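Local atomic coordinates of peptidoglycan glycosyltransferase (Atopobium parvulum, PDB entry 4OVD), a protein that belongs to the penicillin-binding protein family, pairing a dimerisation domain with a penicillin-binding domain that contains an antiparallel beta sheet. Residues F358-T361 with G365-R368; R368-I373 with D398-P403. One frame throughout, in Å; residues are numbered along the deposited sequence.

How the interactions relate
Both contacts lie within the penicillin-binding domain and use the short helix 366-375, with their centres about 8 Å apart on the same side of the chain's centre. Interaction 1 comes first along the chain and joins the last turns of helix 353-364 to the start of helix 366-375. Interaction 2 begins at Arg368, where interaction 1 ends, and brings the loop before helix 404-408 back against the same helix after a longer excursion. The two meet directly: Glu360 OE2 packs on Phe369 CB at 3.5 Å and Asp366 CG on Tyr400 CD2 at 3.7 Å, so helix 366-375 links the preceding helix to the following loop.

Interaction 1: residues F358-T361 with G365-R368; sequences FLET and GDKR
The carboxylate of Glu360 overlaps that of Asp366 across the turn between two consecutive helices, with Glu360 OE2 only 2.5 Å from Asp366 OD1. The two planes are nearly coplanar, 24° apart, although the side chains themselves cross at about a right angle. At this separation one of the two acids probably carries a proton, and the proximity would be expected to raise the affinity of that group for it. Glu360 reaches this place because its CG stands anti to the backbone N (chi1 -167°) and the chain then bends at its second torsion, bringing the end of the side chain towards the following helix. Its OE2 also lies 3.3 Å from Asp366 CA, so the carboxylate rests on the first turn of that helix as well as on the acid. On the other branch, a water lies 2.8 Å from Glu360 OE1 and could donate to it; its approach to Asp366 OD1 is too short to count as a secure bond, so a water bridge is doubtful.

The backbone supplies the second link. Gly365 N donates to Glu360 O at 2.8 Å with an N-H...O angle of 163°, an i+5 to i bond and so pi-type in span; the helix also has a wider pi-type turn at 359-361. Gly365 leaves helical geometry with positive phi and also takes the N-cap position of the next helix, so one glycine ends helix 353-364 and begins helix 366-375.

Away from the joint, Leu359 and Phe358 pack on strand 316-319, where the ring of Phe358 meets that of Phe317, while Glu360 touches Ala409 in the loop after helix 404-408.

Interaction 2: residues R368-I373 with D398-P403; sequences RFAEGI and DQYEGP
Tyr400 OH meets two side chains of helix 366-375, Ala370 CB at 3.3 Å and Phe369 CD2 at 3.5 Å, from directions roughly at right angles. No hydrogen bond joins the two segments, and the contact is made by this hydroxyl and the outer end of the tyrosine ring. The methyl of Ala370 comes obliquely to the ring, 3.7 Å from Tyr400 CZ, and so meets both the oxygen and the carbon that bears it. Phe369 meets the tyrosine differently. The hydroxyl lies at the edge of the phenylalanine ring near its plane, and Phe369 CD2 in turn lies at the edge of the tyrosine ring. The side chains cross at about a right angle and the nearest ring carbons, Phe369 CD2 and Tyr400 CE2, are 4.2 Å apart, so neither ring lays a face on the other.

Within the penicillin-binding domain, this contact ties the loop preceding helix 404-408 to residues some 30 positions earlier, on helix 366-375. Tyr400 follows the 3-10 turn that ends at Gln399, and its first torsion sets CG anti to the carbonyl carbon (chi1 -81°), with the ring extended towards the helix. On the helix, Phe369 holds CG anti to its backbone N (chi1 -178°), which directs the ring along the flank that faces the loop. One face of that ring is covered by Ile373 CG1 from the next turn, 3.8 Å above the plane and offset towards the rim. The same turn is held by Ile373 N donating to Phe369 O at 3.0 Å. Phe369 is buried, touching Thr301 of helix 298-307 and Ile364 of helix 353-364, and Met408 of helix 404-408 touches both Phe369 and Tyr400.

Interaction 1: residues F358-T361 with G365-R368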
loop_
_atom_site.group_PDB
_atom_site.type_symbol
_atom_site.label_atom_id
_atom_site.label_comp_id
_atom_site.label_asym_id
_atom_site.label_seq_id
_atom_site.Cartn_x
_atom_site.Cartn_y
_atom_site.Cartn_z
ATOM N N PHE A 358 2.304 -9.179 -24.374
ATOM C CA PHE A 358 3.252 -9.387 -25.433
ATOM C C PHE A 358 4.669 -9.332 -24.858
ATOM O O PHE A 358 5.526 -10.226 -25.112
ATOM C CB PHE A 358 3.090 -8.315 -26.499
ATOM C CG PHE A 358 4.180 -8.315 -27.506
ATOM C CD1 PHE A 358 5.331 -7.562 -27.284
ATOM C CD2 PHE A 358 4.049 -9.002 -28.707
ATOM C CE1 PHE A 358 6.365 -7.550 -28.207
ATOM C CE2 PHE A 358 5.083 -8.974 -29.637
ATOM C CZ PHE A 358 6.262 -8.263 -29.364
ATOM N N LEU A 359 4.904 -8.334 -24.017
ATOM C CA LEU A 359 6.262 -8.180 -23.463
ATOM C C LEU A 359 6.647 -9.388 -22.664
ATOM O O LEU A 359 7.724 -9.953 -22.836
ATOM C CB LEU A 359 6.369 -6.932 -22.611
ATOM C CG LEU A 359 6.301 -5.576 -23.325
ATOM C CD1 LEU A 359 6.402 -4.512 -22.264
ATOM C CD2 LEU A 359 7.436 -5.452 -24.336
ATOM N N GLU A 360 5.757 -9.838 -21.810
ATOM C CA GLU A 360 6.078 -11.000 -20.969
ATOM C C GLU A 360 6.206 -12.236 -21.771
ATOM O O GLU A 360 7.047 -13.059 -21.453
ATOM C CB GLU A 360 5.020 -11.222 -19.880
ATOM C CG GLU A 360 5.379 -12.203 -18.758
ATOM C CD GLU A 360 5.368 -13.659 -19.156
ATOM O OE1 GLU A 360 4.592 -14.012 -20.060
ATOM O OE2 GLU A 360 6.080 -14.449 -18.482
ATOM N N THR A 361 5.342 -12.435 -22.753
ATOM C CA THR A 361 5.402 -13.711 -23.455
ATOM C C THR A 361 6.506 -13.783 -24.500
ATOM O O THR A 361 7.093 -14.800 -24.650
ATOM C CB THR A 361 4.063 -14.108 -24.120
ATOM O OG1 THR A 361 3.703 -13.103 -25.041
ATOM C CG2 THR A 361 2.920 -14.283 -23.085
ATOM N N GLY A 365 9.652 -13.873 -20.680
ATOM C CA GLY A 365 9.677 -15.310 -20.492
ATOM C C GLY A 365 9.212 -15.500 -19.067
ATOM O O GLY A 365 9.449 -14.654 -18.198
ATOM N N ASP A 366 8.594 -16.644 -18.803
ATOM C CA ASP A 366 8.028 -16.920 -17.488
ATOM C C ASP A 366 9.059 -17.011 -16.396
ATOM O O ASP A 366 8.851 -16.540 -15.310
ATOM C CB ASP A 366 7.244 -18.245 -17.555
ATOM C CG ASP A 366 5.933 -18.068 -18.304
ATOM O OD1 ASP A 366 5.554 -16.883 -18.603
ATOM O OD2 ASP A 366 5.266 -19.086 -18.534
ATOM N N LYS A 367 10.163 -17.648 -16.702
ATOM C CA LYS A 367 11.229 -17.808 -15.720
ATOM C C LYS A 367 11.748 -16.489 -15.175
ATOM O O LYS A 367 11.834 -16.341 -13.949
ATOM C CB LYS A 367 12.389 -18.610 -16.320
ATOM C CG LYS A 367 13.567 -18.744 -15.358
ATOM C CD LYS A 367 14.522 -19.839 -15.820
ATOM C CE LYS A 367 15.783 -19.774 -14.991
ATOM N NZ LYS A 367 16.634 -20.903 -15.363
ATOM N N ARG A 368 12.170 -15.563 -16.059
ATOM C CA ARG A 368 12.663 -14.264 -15.584
ATOM C C ARG A 368 11.540 -13.481 -14.973
ATOM O O ARG A 368 11.767 -12.705 -14.035
ATOM C CB ARG A 368 13.388 -13.447 -16.681
ATOM C CG ARG A 368 14.747 -14.029 -17.040
ATOM C CD ARG A 368 15.477 -13.278 -18.143
ATOM N NE ARG A 368 14.743 -13.329 -19.406
ATOM C CZ ARG A 368 15.335 -13.282 -20.589
ATOM N NH1 ARG A 368 16.661 -13.245 -20.641
ATOM N NH2 ARG A 368 14.598 -13.316 -21.719
HETATM O O HOH W 1 4.036 -16.728 -20.643
#

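Interaction 2: residues R368-I373 with D398-P403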
loop_
_atom_site.group_PDB
_atom_site.type_symbol
_atom_site.label_atom_id
_atom_site.label_comp_id
_atom_site.label_asym_id
_atom_site.label_seq_id
_atom_site.Cartn_x
_atom_site.Cartn_y
_atom_site.Cartn_z
ATOM N N ARG A 368 12.170 -15.563 -16.059
ATOM C CA ARG A 368 12.663 -14.264 -15.584
ATOM C C ARG A 368 11.540 -13.481 -14.973
ATOM O O ARG A 368 11.767 -12.705 -14.035
ATOM C CB ARG A 368 13.388 -13.447 -16.681
ATOM C CG ARG A 368 14.747 -14.029 -17.040
ATOM C CD ARG A 368 15.477 -13.278 -18.143
ATOM N NE ARG A 368 14.743 -13.329 -19.406
ATOM C CZ ARG A 368 15.335 -13.282 -20.589
ATOM N NH1 ARG A 368 16.661 -13.245 -20.641
ATOM N NH2 ARG A 368 14.598 -13.316 -21.719
ATOM N N PHE A 369 10.318 -13.699 -15.465
ATOM C CA PHE A 369 9.181 -12.996 -14.896
ATOM C C PHE A 369 8.962 -13.454 -13.478
ATOM O O PHE A 369 8.884 -12.646 -12.563
ATOM C CB PHE A 369 7.896 -13.239 -15.695
ATOM C CG PHE A 369 6.693 -12.484 -15.174
ATOM C CD1 PHE A 369 6.560 -11.102 -15.386
ATOM C CD2 PHE A 369 5.706 -13.133 -14.528
ATOM C CE1 PHE A 369 5.464 -10.452 -14.960
ATOM C CE2 PHE A 369 4.564 -12.466 -14.110
ATOM C CZ PHE A 369 4.433 -11.132 -14.349
ATOM N N ALA A 370 8.812 -14.757 -13.292
ATOM C CA ALA A 370 8.590 -15.292 -11.959
ATOM C C ALA A 370 9.761 -14.947 -11.021
ATOM O O ALA A 370 9.567 -14.724 -9.821
ATOM C CB ALA A 370 8.353 -16.780 -12.015
ATOM N N GLU A 371 10.988 -14.900 -11.524
ATOM C CA GLU A 371 12.086 -14.515 -10.631
ATOM C C GLU A 371 11.965 -13.077 -10.209
ATOM O O GLU A 371 12.204 -12.754 -9.057
ATOM C CB GLU A 371 13.463 -14.755 -11.255
ATOM C CG GLU A 371 13.796 -16.246 -11.270
ATOM C CD GLU A 371 15.003 -16.574 -12.122
ATOM O OE1 GLU A 371 15.476 -15.693 -12.885
ATOM O OE2 GLU A 371 15.440 -17.737 -12.052
ATOM N N GLY A 372 11.509 -12.216 -11.114
ATOM C CA GLY A 372 11.376 -10.816 -10.774
ATOM C C GLY A 372 10.266 -10.557 -9.782
ATOM O O GLY A 372 10.422 -9.713 -8.920
ATOM N N ILE A 373 9.106 -11.166 -10.013
ATOM C CA ILE A 373 7.950 -11.047 -9.125
ATOM C C ILE A 373 8.401 -11.352 -7.713
ATOM O O ILE A 373 8.038 -10.663 -6.749
ATOM C CB ILE A 373 6.914 -12.157 -9.482
ATOM C CG1 ILE A 373 6.241 -11.809 -10.773
ATOM C CG2 ILE A 373 5.861 -12.399 -8.442
ATOM C CD1 ILE A 373 5.969 -10.363 -10.921
ATOM N N ASP A 398 6.868 -23.122 -11.069
ATOM C CA ASP A 398 6.515 -24.508 -11.409
ATOM C C ASP A 398 5.015 -24.750 -11.452
ATOM O O ASP A 398 4.596 -25.775 -11.926
ATOM C CB ASP A 398 7.236 -25.564 -10.533
ATOM C CG ASP A 398 6.803 -25.523 -9.081
ATOM O OD1 ASP A 398 6.403 -24.440 -8.615
ATOM O OD2 ASP A 398 6.882 -26.571 -8.394
ATOM N N GLN A 399 4.203 -23.815 -10.971
ATOM C CA GLN A 399 2.757 -23.982 -11.046
ATOM C C GLN A 399 2.186 -23.208 -12.253
ATOM O O GLN A 399 0.986 -23.277 -12.525
ATOM C CB GLN A 399 2.085 -23.453 -9.779
ATOM C CG GLN A 399 2.449 -24.081 -8.449
ATOM C CD GLN A 399 1.747 -23.334 -7.284
ATOM O OE1 GLN A 399 2.071 -22.188 -6.979
ATOM N NE2 GLN A 399 0.810 -24.006 -6.610
ATOM N N TYR A 400 3.020 -22.485 -13.000
ATOM C CA TYR A 400 2.497 -21.721 -14.128
ATOM C C TYR A 400 1.929 -22.658 -15.157
ATOM O O TYR A 400 2.404 -23.762 -15.380
ATOM C CB TYR A 400 3.568 -20.852 -14.832
ATOM C CG TYR A 400 3.929 -19.503 -14.206
ATOM C CD1 TYR A 400 3.955 -19.322 -12.841
ATOM C CD2 TYR A 400 4.412 -18.457 -15.002
ATOM C CE1 TYR A 400 4.348 -18.113 -12.266
ATOM C CE2 TYR A 400 4.779 -17.231 -14.437
ATOM C CZ TYR A 400 4.770 -17.070 -13.063
ATOM O OH TYR A 400 5.199 -15.898 -12.487
ATOM N N GLU A 401 0.903 -22.186 -15.809
ATOM C CA GLU A 401 0.335 -22.936 -16.862
ATOM C C GLU A 401 0.390 -22.037 -18.073
ATOM O O GLU A 401 0.983 -20.934 -18.037
ATOM C CB GLU A 401 -1.051 -23.429 -16.471
ATOM C CG GLU A 401 -1.973 -22.352 -15.940
ATOM C CD GLU A 401 -3.257 -22.928 -15.375
ATOM O OE1 GLU A 401 -3.272 -24.149 -15.049
ATOM O OE2 GLU A 401 -4.227 -22.142 -15.227
ATOM N N GLY A 402 -0.243 -22.489 -19.134
ATOM C CA GLY A 402 -0.234 -21.779 -20.388
ATOM C C GLY A 402 -0.354 -20.285 -20.350
ATOM O O GLY A 402 0.517 -19.614 -20.868
ATOM N N PRO A 403 -1.440 -19.757 -19.746
ATOM C CA PRO A 403 -1.685 -18.290 -19.737
ATOM C C PRO A 403 -1.223 -17.481 -18.537
ATOM O O PRO A 403 -1.459 -16.293 -18.510
ATOM C CB PRO A 403 -3.234 -18.200 -19.751
ATOM C CG PRO A 403 -3.722 -19.516 -19.198
ATOM C CD PRO A 403 -2.600 -20.528 -19.253
#